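Local coordinates for uncharacterized protein YacP (PDB 5MQ8), which acts as an endoribonuclease in ribosome-dependent mRNA decay in Bacillus subtilis and belongs to the PIN clan of nuclease-like proteins, at residues L56-G59 against L60-K63; E76-A80 against D81-E85; T102-Y105 against T106-W109. All blocks are in the same frame, centred on the assembly; numbering follows the deposited sequence.

In the fold
Three local contacts follow one another along the chain, each after a strand of the five-stranded parallel sheet of order 3-2-1-4-5: interaction 1 after strand 47-52, interaction 2 after 70-73, interaction 3 after 98-101. Interactions 2 and 3 lie about 11 Å apart between centres and touch: D81 OD2 is 3.2 Å from W109 N, a probable hydrogen bond, and D81 OD1 packs 3.4 Å from E107 CB. Interaction 1 stands apart, its centre about 17 Å from that of interaction 2 and about 23 Å from that of interaction 3. In PIN-domain nucleases the acidic active site lies at the carboxyl ends of the parallel strands; T102 bonds D7, at the end of strand 3-7, so interaction 3 probably lies near that region.

Interaction 1. Residues L56-G59 against L60-K63; sequences LVKG and LEKK
In the surface loop joining strand 47-52 to strand 70-73, K58 and E61 meet as an i/i+3 ion pair outside any helix or strand. The evidence is a single carboxylate oxygen: E61 OE2 lies 3.4 Å from K58 NZ, a salt bridge whose hydrogen bond is weak. The same oxygen is also 3.4 Å from K58 CE, so it comes alongside the last carbon-nitrogen bond of the lysine and does not meet the ammonium group head-on. The two side chains cross at about a right angle. K58 leaves the backbone with CG anti to N (chi1 172°), then bends at chi2 and at chi4, which turns its end toward the following residues; E61 reaches back with a chain extended beyond CG. Both charged residues also touch a crystal neighbour, so their conformation may partly reflect packing. Outward from the pair, R30 of helix 23-44 donates to K58 O, while K58 shares backbone hydrogen bonding with S25 and K63 NZ forms a salt bridge to D31. The L60 side chain points away from 56-59 and touches V71 and F73 of strand 70-73, and also R30. The whole is a surface crossover loop between neighbouring parallel strands of the PIN-like sheet, laid against helix 23-44, with one weak salt bridge across it.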
ATOM      1  N   LEU A  56      27.822  -9.124  12.211  1.00 47.01           N
ATOM      2  CA  LEU A  56      27.003 -10.087  11.462  1.00 45.98           C
ATOM      3  C   LEU A  56      25.963  -9.436  10.542  1.00 48.18           C
ATOM      4  O   LEU A  56      25.595 -10.022   9.517  1.00 48.54           O
ATOM      5  CB  LEU A  56      26.313 -11.073  12.424  1.00 45.77           C
ATOM      6  CG  LEU A  56      27.217 -11.846  13.399  1.00 49.82           C
ATOM      7  CD1 LEU A  56      26.456 -12.245  14.640  1.00 48.88           C
ATOM      8  CD2 LEU A  56      27.829 -13.067  12.734  1.00 53.02           C
ATOM      9  N   VAL A  57      25.455  -8.252  10.921  1.00 42.06           N
ATOM     10  CA  VAL A  57      24.426  -7.573  10.139  1.00 40.98           C
ATOM     11  C   VAL A  57      24.953  -6.267   9.555  1.00 45.15           C
ATOM     12  O   VAL A  57      25.614  -5.493  10.254  1.00 44.62           O
ATOM     13  CB  VAL A  57      23.104  -7.371  10.942  1.00 44.00           C
ATOM     14  CG1 VAL A  57      21.989  -6.786  10.061  1.00 43.34           C
ATOM     15  CG2 VAL A  57      22.640  -8.676  11.595  1.00 43.20           C
ATOM     16  N   LYS A  58      24.632  -6.038   8.267  1.00 42.63           N
ATOM     17  CA  LYS A  58      24.986  -4.859   7.479  1.00 43.37           C
ATOM     18  C   LYS A  58      24.490  -3.586   8.163  1.00 49.15           C
ATOM     19  O   LYS A  58      23.319  -3.501   8.547  1.00 47.70           O
ATOM     20  CB  LYS A  58      24.386  -4.999   6.065  1.00 46.02           C
ATOM     21  CG  LYS A  58      24.501  -3.775   5.165  1.00 59.47           C
ATOM     22  CD  LYS A  58      25.773  -3.711   4.343  1.00 70.64           C
ATOM     23  CE  LYS A  58      26.087  -2.290   3.932  1.00 85.87           C
ATOM     24  NZ  LYS A  58      25.094  -1.747   2.959  1.00 96.93           N
ATOM     25  N   GLY A  59      25.404  -2.626   8.317  1.00 48.55           N
ATOM     26  CA  GLY A  59      25.127  -1.327   8.916  1.00 49.37           C
ATOM     27  C   GLY A  59      24.223  -0.483   8.042  1.00 57.01           C
ATOM     28  O   GLY A  59      24.178  -0.664   6.817  1.00 55.29           O
ATOM     29  N   LEU A  60      23.462   0.413   8.685  1.00 58.40           N
ATOM     30  CA  LEU A  60      22.513   1.322   8.043  1.00 60.56           C
ATOM     31  C   LEU A  60      23.199   2.315   7.096  1.00 71.01           C
ATOM     32  O   LEU A  60      22.677   2.562   6.002  1.00 71.44           O
ATOM     33  CB  LEU A  60      21.699   2.067   9.119  1.00 60.26           C
ATOM     34  CG  LEU A  60      20.237   1.652   9.353  1.00 64.81           C
ATOM     35  CD1 LEU A  60      20.000   0.163   9.152  1.00 64.70           C
ATOM     36  CD2 LEU A  60      19.782   2.054  10.744  1.00 67.50           C
ATOM     37  N   GLU A  61      24.380   2.853   7.506  1.00 71.19           N
ATOM     38  CA  GLU A  61      25.179   3.843   6.765  1.00 72.80           C
ATOM     39  C   GLU A  61      24.324   5.093   6.473  1.00 80.08           C
ATOM     40  O   GLU A  61      24.053   5.864   7.397  1.00 80.19           O
ATOM     41  CB  GLU A  61      25.812   3.249   5.480  1.00 74.38           C
ATOM     42  CG  GLU A  61      26.901   2.216   5.714  1.00 86.58           C
ATOM     43  CD  GLU A  61      27.615   1.772   4.450  1.00107.58           C
ATOM     44  OE1 GLU A  61      28.766   2.214   4.230  1.00 96.80           O
ATOM     45  OE2 GLU A  61      27.019   0.988   3.674  1.00101.43           O
ATOM     46  N   LYS A  62      23.849   5.251   5.217  1.00 78.68           N
ATOM     47  CA  LYS A  62      22.999   6.368   4.793  1.00 79.36           C
ATOM     48  C   LYS A  62      21.575   6.185   5.321  1.00 84.80           C
ATOM     49  O   LYS A  62      21.037   7.109   5.934  1.00 85.04           O
ATOM     50  CB  LYS A  62      22.989   6.492   3.254  1.00 81.93           C
ATOM     51  CG  LYS A  62      22.252   7.721   2.726  1.00 95.56           C
ATOM     52  CD  LYS A  62      22.339   7.825   1.209  1.00105.64           C
ATOM     53  CE  LYS A  62      22.140   9.243   0.728  1.00117.47           C
ATOM     54  NZ  LYS A  62      20.706   9.633   0.692  1.00126.46           N
ATOM     55  N   LYS A  63      20.977   4.992   5.065  1.00 81.56           N
ATOM     56  CA  LYS A  63      19.610   4.586   5.403  1.00 81.17           C
ATOM     57  C   LYS A  63      19.080   5.130   6.728  1.00 84.63           C
ATOM     58  O   LYS A  63      19.633   4.856   7.802  1.00 84.45           O
ATOM     59  CB  LYS A  63      19.460   3.053   5.366  1.00 83.69           C
ATOM     60  CG  LYS A  63      18.720   2.526   4.144  1.00 97.69           C
ATOM     61  CD  LYS A  63      18.873   1.013   4.012  1.00106.85           C
ATOM     62  CE  LYS A  63      18.298   0.489   2.718  1.00115.14           C
ATOM     63  NZ  LYS A  63      18.667  -0.932   2.472  1.00120.07           N
TER

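Interaction 2. Residues E76-A80 against D81-E85; sequences ENETA and DERIE
R83 binds the carboxylate of E78, a buried residue, through NE and NH2, one nitrogen to each oxygen, at the amino end of helix 80-90, for which T79 is the N-cap residue. R83 NE donates to E78 OE1 at 3.1 Å (161°), and R83 NH2 to the syn lone pair of E78 OE2 at 3.0 Å. The fit is not flat: carboxylate and guanidinium planes are turned 47° apart. Two bends, at chi2 and chi3, fold the arginine back to reach the residue preceding the cap. A second shell fixes the carboxylate, since E78 OE1 also forms a salt bridge with K86 and E78 OE2 accepts from K75 N. At the cap, T79 N donates to E82 OE1 at 3.2 Å, arriving from above the carboxylate plane; this is one half of a capping box, because the T79 hydroxyl does not bond the helix backbone. T79 OG1 instead gives its proton to D81 OD1 at 2.7 Å, again from above the carboxylate plane. The helical pattern starts with R83 N to T79 O and I84 N to A80 O, while A80 and I84 pack on V51. A water links the two segments, donating to E82 OE2 at 2.8 Å and to N77 O at 3.2 Å.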
ATOM      1  N   GLU A  76      32.516  -2.535  18.542  1.00 54.77           N
ATOM      2  CA  GLU A  76      33.521  -3.500  18.067  1.00 55.27           C
ATOM      3  C   GLU A  76      33.499  -4.909  18.748  1.00 57.14           C
ATOM      4  O   GLU A  76      33.187  -5.878  18.054  1.00 57.53           O
ATOM      5  CB  GLU A  76      34.939  -2.896  18.110  1.00 57.21           C
ATOM      6  CG  GLU A  76      35.826  -3.397  16.974  1.00 72.77           C
ATOM      7  CD  GLU A  76      37.146  -2.665  16.800  1.00106.24           C
ATOM      8  OE1 GLU A  76      37.156  -1.604  16.134  1.00103.40           O
ATOM      9  OE2 GLU A  76      38.176  -3.166  17.309  1.00105.84           O
ATOM     10  N   ASN A  77      33.845  -5.049  20.041  1.00 51.02           N
ATOM     11  CA  ASN A  77      33.853  -6.392  20.656  1.00 50.11           C
ATOM     12  C   ASN A  77      32.672  -6.621  21.594  1.00 50.76           C
ATOM     13  O   ASN A  77      32.734  -7.429  22.535  1.00 51.24           O
ATOM     14  CB  ASN A  77      35.194  -6.676  21.343  1.00 54.90           C
ATOM     15  CG  ASN A  77      36.299  -7.016  20.371  1.00 87.62           C
ATOM     16  OD1 ASN A  77      37.090  -6.161  19.959  1.00 84.21           O
ATOM     17  ND2 ASN A  77      36.369  -8.276  19.974  1.00 81.34           N
ATOM     18  N   GLU A  78      31.574  -5.920  21.302  1.00 43.16           N
ATOM     19  CA  GLU A  78      30.367  -5.936  22.104  1.00 39.55           C
ATOM     20  C   GLU A  78      29.343  -6.837  21.461  1.00 38.56           C
ATOM     21  O   GLU A  78      29.129  -6.765  20.257  1.00 37.65           O
ATOM     22  CB  GLU A  78      29.839  -4.499  22.240  1.00 40.36           C
ATOM     23  CG  GLU A  78      28.666  -4.351  23.195  1.00 40.50           C
ATOM     24  CD  GLU A  78      27.906  -3.046  23.066  1.00 43.66           C
ATOM     25  OE1 GLU A  78      27.271  -2.644  24.065  1.00 38.98           O
ATOM     26  OE2 GLU A  78      27.929  -2.432  21.975  1.00 35.22           O
ATOM     27  N   THR A  79      28.731  -7.708  22.258  1.00 34.45           N
ATOM     28  CA  THR A  79      27.688  -8.606  21.765  1.00 33.95           C
ATOM     29  C   THR A  79      26.321  -7.968  22.038  1.00 37.06           C
ATOM     30  O   THR A  79      26.214  -7.075  22.884  1.00 35.50           O
ATOM     31  CB  THR A  79      27.802  -9.991  22.411  1.00 42.07           C
ATOM     32  OG1 THR A  79      27.877  -9.830  23.826  1.00 42.37           O
ATOM     33  CG2 THR A  79      29.013 -10.783  21.901  1.00 39.46           C
ATOM     34  N   ALA A  80      25.285  -8.440  21.328  1.00 33.71           N
ATOM     35  CA  ALA A  80      23.915  -7.963  21.432  1.00 32.89           C
ATOM     36  C   ALA A  80      23.391  -8.040  22.853  1.00 37.13           C
ATOM     37  O   ALA A  80      22.746  -7.094  23.284  1.00 37.98           O
ATOM     38  CB  ALA A  80      23.008  -8.730  20.478  1.00 33.47           C
ATOM     39  N   ASP A  81      23.711  -9.119  23.605  1.00 33.24           N
ATOM     40  CA  ASP A  81      23.265  -9.264  24.993  1.00 32.56           C
ATOM     41  C   ASP A  81      23.840  -8.185  25.925  1.00 35.26           C
ATOM     42  O   ASP A  81      23.174  -7.807  26.881  1.00 34.11           O
ATOM     43  CB  ASP A  81      23.521 -10.680  25.541  1.00 33.82           C
ATOM     44  CG  ASP A  81      24.964 -11.044  25.749  1.00 38.90           C
ATOM     45  OD1 ASP A  81      25.709 -11.054  24.766  1.00 39.23           O
ATOM     46  OD2 ASP A  81      25.326 -11.400  26.886  1.00 42.34           O
ATOM     47  N   GLU A  82      25.063  -7.700  25.637  1.00 32.09           N
ATOM     48  CA  GLU A  82      25.729  -6.649  26.416  1.00 32.45           C
ATOM     49  C   GLU A  82      25.058  -5.294  26.153  1.00 37.53           C
ATOM     50  O   GLU A  82      24.766  -4.569  27.107  1.00 38.09           O
ATOM     51  CB  GLU A  82      27.235  -6.594  26.114  1.00 33.39           C
ATOM     52  CG  GLU A  82      27.980  -7.816  26.631  1.00 38.96           C
ATOM     53  CD  GLU A  82      29.426  -7.980  26.192  1.00 59.30           C
ATOM     54  OE1 GLU A  82      29.851  -7.309  25.224  1.00 44.49           O
ATOM     55  OE2 GLU A  82      30.126  -8.823  26.796  1.00 61.27           O
ATOM     56  N   ARG A  83      24.752  -4.993  24.872  1.00 33.45           N
ATOM     57  CA  ARG A  83      24.049  -3.766  24.495  1.00 33.31           C
ATOM     58  C   ARG A  83      22.624  -3.767  25.040  1.00 34.96           C
ATOM     59  O   ARG A  83      22.185  -2.761  25.588  1.00 34.44           O
ATOM     60  CB  ARG A  83      24.100  -3.509  22.975  1.00 33.03           C
ATOM     61  CG  ARG A  83      23.378  -2.226  22.516  1.00 40.26           C
ATOM     62  CD  ARG A  83      23.917  -0.943  23.146  1.00 38.64           C
ATOM     63  NE  ARG A  83      25.292  -0.712  22.724  1.00 34.31           N
ATOM     64  CZ  ARG A  83      25.721   0.352  22.058  1.00 52.97           C
ATOM     65  NH1 ARG A  83      24.897   1.360  21.797  1.00 32.87           N
ATOM     66  NH2 ARG A  83      26.987   0.437  21.683  1.00 50.00           N
ATOM     67  N   ILE A  84      21.933  -4.911  24.949  1.00 30.61           N
ATOM     68  CA  ILE A  84      20.578  -5.084  25.467  1.00 29.80           C
ATOM     69  C   ILE A  84      20.548  -4.820  26.997  1.00 37.57           C
ATOM     70  O   ILE A  84      19.653  -4.114  27.473  1.00 38.37           O
ATOM     71  CB  ILE A  84      19.970  -6.444  25.030  1.00 30.55           C
ATOM     72  CG1 ILE A  84      19.506  -6.356  23.560  1.00 30.37           C
ATOM     73  CG2 ILE A  84      18.814  -6.862  25.940  1.00 28.38           C
ATOM     74  CD1 ILE A  84      19.277  -7.676  22.837  1.00 22.54           C
ATOM     75  N   GLU A  85      21.563  -5.310  27.736  1.00 34.72           N
ATOM     76  CA  GLU A  85      21.684  -5.064  29.182  1.00 35.28           C
ATOM     77  C   GLU A  85      21.851  -3.551  29.469  1.00 37.27           C
ATOM     78  O   GLU A  85      21.183  -3.033  30.358  1.00 37.71           O
ATOM     79  CB  GLU A  85      22.867  -5.859  29.767  1.00 37.01           C
ATOM     80  CG  GLU A  85      22.983  -5.777  31.282  1.00 44.95           C
ATOM     81  CD  GLU A  85      24.246  -6.379  31.867  1.00 63.40           C
ATOM     82  OE1 GLU A  85      24.143  -7.045  32.921  1.00 56.50           O
ATOM     83  OE2 GLU A  85      25.334  -6.192  31.276  1.00 50.62           O
TER
HETATM   84  O   HOH W   1      31.669  -9.601  24.588  1.00 80.42           O

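Interaction 3. Residues T102-Y105 against T106-W109; sequences TSDY and TEQW
One carboxylate oxygen, D104 OD2, accepts from both an indole and a backbone N-H, belonging to W109 and E107. W109 NE1 donates to the anti lone pair of D104 OD2 at 2.9 Å, nearly straight (168°) and with the oxygen in the ring plane. E107 N approaches the syn side of D104 OD2 from 3.1 Å, slightly out of the carboxylate plane. The other oxygen, D104 OD1, takes the T106 hydroxyl, OG1, on its syn lone pair at 2.7 Å, with a weak bond from T106 N in addition. Three firm bonds thus fix the rotation of the carboxylate, which is steeply inclined to the indole. In this loop after strand 98-101 of the PIN-like sheet, an ST turn comes first: T102 OG1 accepts from D104 N at 3.2 Å and also bonds D7. With that oxygen anti to the backbone N (chi1 -167°), the methyl is turned onto the indole; T102 CG2 stands 3.6 Å from the centroid of the six-membered ring of W109, 8° off the normal, a CH-pi contact. W109 adopts the left-handed helical conformation, and its side chain touches I84 of helix 80-90. R118 donates to D104 O and makes a cation-pi contact with Y105.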
ATOM      1  N   THR A 102      14.811 -13.166  22.213  1.00 32.17           N
ATOM      2  CA  THR A 102      15.974 -14.002  21.875  1.00 31.34           C
ATOM      3  C   THR A 102      15.761 -15.468  22.261  1.00 34.95           C
ATOM      4  O   THR A 102      15.199 -15.768  23.319  1.00 32.83           O
ATOM      5  CB  THR A 102      17.315 -13.436  22.434  1.00 32.45           C
ATOM      6  OG1 THR A 102      18.407 -14.118  21.814  1.00 31.04           O
ATOM      7  CG2 THR A 102      17.434 -13.510  23.964  1.00 29.94           C
ATOM      8  N   SER A 103      16.245 -16.373  21.398  1.00 32.34           N
ATOM      9  CA  SER A 103      16.262 -17.823  21.624  1.00 31.98           C
ATOM     10  C   SER A 103      17.721 -18.299  21.767  1.00 36.84           C
ATOM     11  O   SER A 103      17.970 -19.503  21.797  1.00 36.58           O
ATOM     12  CB  SER A 103      15.564 -18.563  20.487  1.00 32.80           C
ATOM     13  OG  SER A 103      14.162 -18.480  20.661  1.00 42.20           O
ATOM     14  N   ASP A 104      18.684 -17.350  21.852  1.00 34.36           N
ATOM     15  CA  ASP A 104      20.107 -17.672  21.993  1.00 33.41           C
ATOM     16  C   ASP A 104      20.466 -18.051  23.420  1.00 39.81           C
ATOM     17  O   ASP A 104      20.080 -17.357  24.354  1.00 40.05           O
ATOM     18  CB  ASP A 104      20.997 -16.517  21.520  1.00 33.67           C
ATOM     19  CG  ASP A 104      22.475 -16.761  21.791  1.00 39.56           C
ATOM     20  OD1 ASP A 104      23.112 -17.513  21.004  1.00 37.91           O
ATOM     21  OD2 ASP A 104      22.981 -16.259  22.826  1.00 41.93           O
ATOM     22  N   TYR A 105      21.300 -19.095  23.577  1.00 38.54           N
ATOM     23  CA  TYR A 105      21.787 -19.528  24.887  1.00 38.88           C
ATOM     24  C   TYR A 105      23.322 -19.621  24.921  1.00 42.10           C
ATOM     25  O   TYR A 105      23.882 -20.046  25.927  1.00 43.88           O
ATOM     26  CB  TYR A 105      21.096 -20.826  25.337  1.00 41.16           C
ATOM     27  CG  TYR A 105      19.645 -20.638  25.731  1.00 44.68           C
ATOM     28  CD1 TYR A 105      18.625 -20.769  24.793  1.00 46.99           C
ATOM     29  CD2 TYR A 105      19.289 -20.359  27.050  1.00 46.17           C
ATOM     30  CE1 TYR A 105      17.284 -20.608  25.153  1.00 49.55           C
ATOM     31  CE2 TYR A 105      17.952 -20.208  27.425  1.00 47.24           C
ATOM     32  CZ  TYR A 105      16.953 -20.332  26.471  1.00 56.65           C
ATOM     33  OH  TYR A 105      15.636 -20.172  26.829  1.00 60.94           O
ATOM     34  N   THR A 106      24.004 -19.176  23.844  1.00 35.79           N
ATOM     35  CA  THR A 106      25.465 -19.156  23.773  1.00 34.87           C
ATOM     36  C   THR A 106      26.064 -18.003  24.580  1.00 37.81           C
ATOM     37  O   THR A 106      27.194 -18.109  25.065  1.00 36.28           O
ATOM     38  CB  THR A 106      25.994 -19.187  22.328  1.00 40.02           C
ATOM     39  OG1 THR A 106      25.680 -17.978  21.646  1.00 38.79           O
ATOM     40  CG2 THR A 106      25.537 -20.407  21.543  1.00 37.19           C
ATOM     41  N   GLU A 107      25.311 -16.897  24.713  1.00 34.14           N
ATOM     42  CA  GLU A 107      25.760 -15.727  25.464  1.00 33.91           C
ATOM     43  C   GLU A 107      25.284 -15.769  26.898  1.00 38.11           C
ATOM     44  O   GLU A 107      24.385 -16.541  27.238  1.00 37.66           O
ATOM     45  CB  GLU A 107      25.341 -14.414  24.770  1.00 35.37           C
ATOM     46  CG  GLU A 107      25.936 -14.191  23.384  1.00 38.11           C
ATOM     47  CD  GLU A 107      27.440 -14.090  23.261  1.00 50.62           C
ATOM     48  OE1 GLU A 107      27.935 -14.275  22.131  1.00 54.83           O
ATOM     49  OE2 GLU A 107      28.129 -13.806  24.267  1.00 42.62           O
ATOM     50  N   GLN A 108      25.894 -14.936  27.741  1.00 36.77           N
ATOM     51  CA  GLN A 108      25.580 -14.850  29.164  1.00 37.39           C
ATOM     52  C   GLN A 108      24.155 -14.444  29.463  1.00 41.12           C
ATOM     53  O   GLN A 108      23.539 -15.045  30.346  1.00 40.82           O
ATOM     54  CB  GLN A 108      26.554 -13.912  29.892  1.00 39.00           C
ATOM     55  CG  GLN A 108      27.844 -14.561  30.427  1.00 55.63           C
ATOM     56  CD  GLN A 108      27.789 -16.044  30.752  1.00 71.54           C
ATOM     57  OE1 GLN A 108      27.967 -16.902  29.878  1.00 64.48           O
ATOM     58  NE2 GLN A 108      27.534 -16.375  32.011  1.00 63.23           N
ATOM     59  N   TRP A 109      23.623 -13.426  28.731  1.00 37.22           N
ATOM     60  CA  TRP A 109      22.271 -12.883  28.929  1.00 35.84           C
ATOM     61  C   TRP A 109      22.053 -12.528  30.407  1.00 40.33           C
ATOM     62  O   TRP A 109      21.055 -12.921  31.007  1.00 40.30           O
ATOM     63  CB  TRP A 109      21.191 -13.830  28.361  1.00 33.98           C
ATOM     64  CG  TRP A 109      21.242 -13.910  26.864  1.00 34.91           C
ATOM     65  CD1 TRP A 109      21.794 -14.908  26.117  1.00 37.82           C
ATOM     66  CD2 TRP A 109      20.861 -12.876  25.940  1.00 34.60           C
ATOM     67  NE1 TRP A 109      21.749 -14.583  24.784  1.00 37.64           N
ATOM     68  CE2 TRP A 109      21.197 -13.331  24.645  1.00 38.49           C
ATOM     69  CE3 TRP A 109      20.249 -11.611  26.080  1.00 35.08           C
ATOM     70  CZ2 TRP A 109      20.968 -12.556  23.497  1.00 36.85           C
ATOM     71  CZ3 TRP A 109      20.006 -10.851  24.941  1.00 35.75           C
ATOM     72  CH2 TRP A 109      20.373 -11.320  23.669  1.00 36.18           C
TER